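Local coordinates for protein mitochondrial association factor 1 (Toxoplasma gondii, PDB 6BXS) that probably takes part in the parasite's association with host mitochondria and is built around a macro domain, a fold known for binding ADP-ribose, at residues N132-E137 and Y182-K187; A188-I193 and R235-A240. One frame throughout, in Å; residues are numbered along the deposited sequence.

Contact 1: residues N132-E137 and Y182-K187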
loop_
_atom_site.group_PDB
_atom_site.type_symbol
_atom_site.label_atom_id
_atom_site.label_comp_id
_atom_site.label_asym_id
_atom_site.label_seq_id
_atom_site.Cartn_x
_atom_site.Cartn_y
_atom_site.Cartn_z
ATOM N N ASN A 132 6.563 -3.713 16.946
ATOM C CA ASN A 132 6.530 -4.220 18.313
ATOM C C ASN A 132 7.650 -3.669 19.200
ATOM O O ASN A 132 8.140 -4.370 20.086
ATOM C CB ASN A 132 6.598 -5.749 18.305
ATOM C CG ASN A 132 6.142 -6.362 19.619
ATOM O OD1 ASN A 132 5.214 -5.869 20.264
ATOM N ND2 ASN A 132 6.807 -7.433 20.029
ATOM N N THR A 133 8.058 -2.424 18.961
ATOM C CA THR A 133 9.039 -1.762 19.819
ATOM C C THR A 133 8.444 -0.508 20.449
ATOM O O THR A 133 8.524 -0.304 21.661
ATOM C CB THR A 133 10.314 -1.373 19.042
ATOM O OG1 THR A 133 9.981 -0.475 17.975
ATOM C CG2 THR A 133 10.998 -2.614 18.475
ATOM N N VAL A 134 7.843 0.321 19.604
ATOM C CA VAL A 134 7.248 1.578 20.024
ATOM C C VAL A 134 5.757 1.382 20.305
ATOM O O VAL A 134 5.132 2.178 21.007
ATOM C CB VAL A 134 7.485 2.656 18.948
ATOM C CG1 VAL A 134 6.477 3.773 19.041
ATOM C CG2 VAL A 134 8.899 3.212 19.072
ATOM N N TRP A 135 5.201 0.311 19.748
ATOM C CA TRP A 135 3.854 -0.136 20.092
ATOM C C TRP A 135 3.899 -1.620 20.442
ATOM O O TRP A 135 4.904 -2.283 20.192
ATOM C CB TRP A 135 2.882 0.118 18.939
ATOM C CG TRP A 135 3.283 -0.552 17.663
ATOM C CD1 TRP A 135 3.122 -1.868 17.344
ATOM C CD2 TRP A 135 3.909 0.063 16.531
ATOM N NE1 TRP A 135 3.613 -2.113 16.085
ATOM C CE2 TRP A 135 4.101 -0.944 15.563
ATOM C CE3 TRP A 135 4.327 1.365 16.241
ATOM C CZ2 TRP A 135 4.693 -0.689 14.329
ATOM C CZ3 TRP A 135 4.914 1.616 15.014
ATOM C CH2 TRP A 135 5.091 0.595 14.074
ATOM N N ASP A 136 2.820 -2.134 21.024
ATOM C CA ASP A 136 2.731 -3.552 21.366
ATOM C C ASP A 136 1.911 -4.296 20.316
ATOM O O ASP A 136 0.762 -3.946 20.051
ATOM C CB ASP A 136 2.114 -3.737 22.755
ATOM C CG ASP A 136 2.369 -5.122 23.330
ATOM O OD1 ASP A 136 2.196 -6.119 22.596
ATOM O OD2 ASP A 136 2.750 -5.212 24.514
ATOM N N GLU A 137 2.507 -5.329 19.727
ATOM C CA GLU A 137 1.850 -6.110 18.682
ATOM C C GLU A 137 0.579 -6.789 19.192
ATOM O O GLU A 137 -0.268 -7.212 18.403
ATOM C CB GLU A 137 2.809 -7.163 18.119
ATOM C CG GLU A 137 3.123 -8.305 19.079
ATOM C CD GLU A 137 4.142 -9.282 18.521
ATOM O OE1 GLU A 137 4.723 -9.001 17.451
ATOM O OE2 GLU A 137 4.365 -10.337 19.155
ATOM N N TYR A 182 -2.282 3.453 18.049
ATOM C CA TYR A 182 -2.859 3.371 16.713
ATOM C C TYR A 182 -2.306 4.460 15.796
ATOM O O TYR A 182 -1.821 4.173 14.701
ATOM C CB TYR A 182 -4.384 3.479 16.788
ATOM C CG TYR A 182 -5.080 3.252 15.468
ATOM C CD1 TYR A 182 -5.375 1.970 15.032
ATOM C CD2 TYR A 182 -5.442 4.318 14.656
ATOM C CE1 TYR A 182 -6.009 1.752 13.827
ATOM C CE2 TYR A 182 -6.081 4.111 13.446
ATOM C CZ TYR A 182 -6.362 2.824 13.037
ATOM O OH TYR A 182 -6.996 2.605 11.835
ATOM N N ASN A 183 -2.386 5.709 16.248
ATOM C CA ASN A 183 -1.901 6.842 15.466
ATOM C C ASN A 183 -0.414 6.714 15.158
ATOM O O ASN A 183 0.027 6.983 14.042
ATOM C CB ASN A 183 -2.164 8.156 16.205
ATOM C CG ASN A 183 -3.639 8.514 16.261
ATOM O OD1 ASN A 183 -4.421 8.125 15.393
ATOM N ND2 ASN A 183 -4.022 9.268 17.284
ATOM N N MET A 184 0.350 6.297 16.160
ATOM C CA MET A 184 1.790 6.123 16.016
ATOM C C MET A 184 2.117 5.038 14.984
ATOM O O MET A 184 3.021 5.203 14.165
ATOM C CB MET A 184 2.403 5.774 17.371
ATOM C CG MET A 184 3.876 6.107 17.505
ATOM S SD MET A 184 4.422 6.070 19.227
ATOM C CE MET A 184 3.540 7.458 19.934
ATOM N N ALA A 185 1.374 3.934 15.024
ATOM C CA ALA A 185 1.576 2.832 14.085
ATOM C C ALA A 185 1.152 3.232 12.673
ATOM O O ALA A 185 1.780 2.839 11.689
ATOM C CB ALA A 185 0.803 1.594 14.543
ATOM N N TYR A 186 0.083 4.019 12.583
ATOM C CA TYR A 186 -0.447 4.459 11.295
ATOM C C TYR A 186 0.548 5.373 10.578
ATOM O O TYR A 186 0.747 5.260 9.368
ATOM C CB TYR A 186 -1.782 5.187 11.480
ATOM C CG TYR A 186 -2.752 5.006 10.327
ATOM C CD1 TYR A 186 -2.503 5.571 9.080
ATOM C CD2 TYR A 186 -3.920 4.274 10.488
ATOM C CE1 TYR A 186 -3.392 5.404 8.027
ATOM C CE2 TYR A 186 -4.812 4.104 9.444
ATOM C CZ TYR A 186 -4.545 4.671 8.218
ATOM O OH TYR A 186 -5.437 4.501 7.182
ATOM N N LYS A 187 1.164 6.282 11.327
ATOM C CA LYS A 187 2.170 7.177 10.766
ATOM C C LYS A 187 3.395 6.395 10.309
ATOM O O LYS A 187 3.948 6.659 9.241
ATOM C CB LYS A 187 2.581 8.234 11.791
ATOM C CG LYS A 187 1.467 9.190 12.173
ATOM C CD LYS A 187 1.840 9.992 13.407
ATOM C CE LYS A 187 0.695 10.874 13.866
ATOM N NZ LYS A 187 0.795 11.235 15.303
#

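Contact 2: residues A188-I193 and R235-A240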
loop_
_atom_site.group_PDB
_atom_site.type_symbol
_atom_site.label_atom_id
_atom_site.label_comp_id
_atom_site.label_asym_id
_atom_site.label_seq_id
_atom_site.Cartn_x
_atom_site.Cartn_y
_atom_site.Cartn_z
ATOM N N ALA A 188 3.815 5.440 11.133
ATOM C CA ALA A 188 4.933 4.560 10.805
ATOM C C ALA A 188 4.660 3.796 9.516
ATOM O O ALA A 188 5.558 3.586 8.701
ATOM C CB ALA A 188 5.188 3.589 11.947
ATOM N N THR A 189 3.409 3.382 9.341
ATOM C CA THR A 189 3.003 2.640 8.153
ATOM C C THR A 189 3.076 3.520 6.903
ATOM O O THR A 189 3.580 3.094 5.862
ATOM C CB THR A 189 1.573 2.085 8.304
ATOM O OG1 THR A 189 1.512 1.221 9.446
ATOM C CG2 THR A 189 1.158 1.303 7.066
ATOM N N MET A 190 2.568 4.744 7.004
ATOM C CA MET A 190 2.588 5.663 5.868
ATOM C C MET A 190 4.019 6.051 5.511
ATOM O O MET A 190 4.345 6.210 4.336
ATOM C CB MET A 190 1.762 6.915 6.167
ATOM C CG MET A 190 1.471 7.767 4.935
ATOM S SD MET A 190 0.553 6.878 3.658
ATOM C CE MET A 190 -0.997 6.571 4.501
ATOM N N LEU A 191 4.867 6.203 6.524
ATOM C CA LEU A 191 6.288 6.447 6.296
ATOM C C LEU A 191 6.924 5.276 5.550
ATOM O O LEU A 191 7.816 5.465 4.724
ATOM C CB LEU A 191 7.022 6.678 7.619
ATOM C CG LEU A 191 6.869 8.039 8.304
ATOM C CD1 LEU A 191 7.657 8.055 9.605
ATOM C CD2 LEU A 191 7.327 9.173 7.399
ATOM N N GLY A 192 6.465 4.066 5.850
ATOM C CA GLY A 192 6.961 2.876 5.182
ATOM C C GLY A 192 6.631 2.872 3.702
ATOM O O GLY A 192 7.470 2.534 2.866
ATOM N N ILE A 193 5.401 3.252 3.380
ATOM C CA ILE A 193 4.942 3.307 1.997
ATOM C C ILE A 193 5.715 4.352 1.193
ATOM O O ILE A 193 6.275 4.050 0.140
ATOM C CB ILE A 193 3.436 3.630 1.933
ATOM C CG1 ILE A 193 2.625 2.515 2.599
ATOM C CG2 ILE A 193 2.977 3.804 0.490
ATOM C CD1 ILE A 193 1.249 2.949 3.050
ATOM N N ARG A 235 -8.713 10.671 10.095
ATOM C CA ARG A 235 -7.799 11.626 10.711
ATOM C C ARG A 235 -6.401 11.030 10.873
ATOM O O ARG A 235 -5.400 11.709 10.652
ATOM C CB ARG A 235 -8.336 12.071 12.072
ATOM C CG ARG A 235 -9.665 12.811 12.011
ATOM C CD ARG A 235 -9.560 14.104 11.224
ATOM N NE ARG A 235 -8.471 14.952 11.715
ATOM C CZ ARG A 235 -7.451 15.398 10.983
ATOM N NH1 ARG A 235 -6.524 16.156 11.550
ATOM N NH2 ARG A 235 -7.343 15.103 9.691
ATOM N N ALA A 236 -6.340 9.760 11.263
ATOM C CA ALA A 236 -5.066 9.066 11.416
ATOM C C ALA A 236 -4.335 9.000 10.077
ATOM O O ALA A 236 -3.125 9.219 10.003
ATOM C CB ALA A 236 -5.286 7.674 11.968
ATOM N N ASN A 237 -5.084 8.693 9.024
ATOM C CA ASN A 237 -4.530 8.629 7.679
ATOM C C ASN A 237 -4.075 10.000 7.188
ATOM O O ASN A 237 -2.986 10.138 6.639
ATOM C CB ASN A 237 -5.557 8.044 6.709
ATOM C CG ASN A 237 -5.094 8.099 5.266
ATOM O OD1 ASN A 237 -4.243 7.315 4.846
ATOM N ND2 ASN A 237 -5.654 9.027 4.497
ATOM N N ALA A 238 -4.914 11.009 7.391
ATOM C CA ALA A 238 -4.599 12.366 6.956
ATOM C C ALA A 238 -3.313 12.865 7.606
ATOM O O ALA A 238 -2.419 13.361 6.925
ATOM C CB ALA A 238 -5.751 13.303 7.275
ATOM N N VAL A 239 -3.220 12.720 8.922
ATOM C CA VAL A 239 -2.043 13.163 9.660
ATOM C C VAL A 239 -0.807 12.349 9.269
ATOM O O VAL A 239 0.300 12.884 9.204
ATOM C CB VAL A 239 -2.280 13.065 11.183
ATOM C CG1 VAL A 239 -0.991 13.299 11.959
ATOM C CG2 VAL A 239 -3.337 14.071 11.614
ATOM N N ALA A 240 -0.996 11.058 9.012
ATOM C CA ALA A 240 0.109 10.201 8.596
ATOM C C ALA A 240 0.628 10.618 7.223
ATOM O O ALA A 240 1.834 10.599 6.972
ATOM C CB ALA A 240 -0.323 8.741 8.578
#

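Contact 1: residues N132-E137 and Y182-K187
Trp135 lays one face of its indole over Ala185, and following that side chain outward covers most of the contact. Its CB points at helix 179-202, and with CG lodged between the backbone N and the carbonyl carbon (chi1 58°) the ring swings broadside to the helix. The first ring atom to touch is CD2, 4.0 Å from Ala185 CB. Next, CE3 lies beneath both CA and CB of Ala185, and at the far rim Trp135 CZ3 reaches the helix backbone, 3.7 Å from Ala185 CA. The methyl stands 13° off the normal of the six-membered ring, a clear CH-pi contact. Just before the indole, Val134 turns CG1 onto the thioether of Met184, the two side chains crossing at about a right angle on the surface. Within the loop, Asn132 OD1 accepts the amide of Glu137 (2.8 Å from Glu137 N), the donor lying above the carbonyl plane, which draws the two ends of the turn together. A surface loop between strand 120-126 and helix 137-140 thus packs on helix 179-202, part of the helical layer beside the sheet; the opposite flank of that helix carries Tyr182 and Tyr186 against helix 230-248.

Contact 2: residues A188-I193 and R235-A240
Met190 and Ala240 mark the closest backbone approach of helices 179-202 and 230-248 in these two segments, their CA atoms 5.8 Å apart, and each points its CB at the other helix. At that spacing the small methyl of Ala240 lets the chains come near: Met190 CB meets Ala240 CB at 3.7 Å. The next atom of the methionine, CG, rests against the backbone instead, 3.5 Å from Ala240 O, with the carbonyl carbon of Ala240 a little farther off. From there the chain does not run straight on. With CG anti to the backbone N (chi1 -167°), bends at chi2 and chi3 fold the thioether round, and its terminal methyl ends beside the amide of Asn237, with Met190 CE 3.3 Å from Asn237 OD1. The asparagine comes from one turn earlier on its helix; its CB does not aim at Met190, but the extended first torsion (chi1 173°) brings the amide oxygen nearer to the neighbouring helix. Thus a single methionine spans two successive turns of helix 230-248, its base on Ala240 and its tip at Asn237. Farther along that helix, Val241 and Ala244 also touch Met190, while Thr189 and Ile193 turn to Thr170 of strand 166-170, so helix 179-202 is packed between a helix and the sheet here, consistent with the layered alpha/beta architecture of a macro domain. The chemistry is mostly apolar and depends on fit: all three touching residues are buried, and carbon meets carbon at the base. Where oxygen takes part, it faces methionine carbons. The CE methyl beside sulfur is slightly polarised, so its approach to Asn237 OD1 is probably mildly favourable, but shape and burial likely provide most of the hold.

Overall arrangement
From the N terminus, the chain runs through strand 120-126 into the 132-137 loop, passes strands 147-152 and 166-170, and returns on helix 179-202, where contact 1 closes a loop with 44 residues between its segments. Contact 2 opens immediately afterward on the same helix and closes on helix 230-248, past strand 213-216, with 41 residues between its segments. The two loops therefore follow in series, neither nesting nor crossing. Helix 179-202 is the shared element, tying a surface loop to a buried helix-helix contact. The contacts also touch directly: Trp135 reaches Ala188, and Tyr186 packs on Asn237; the centres of the two contacts lie about 11 Å apart.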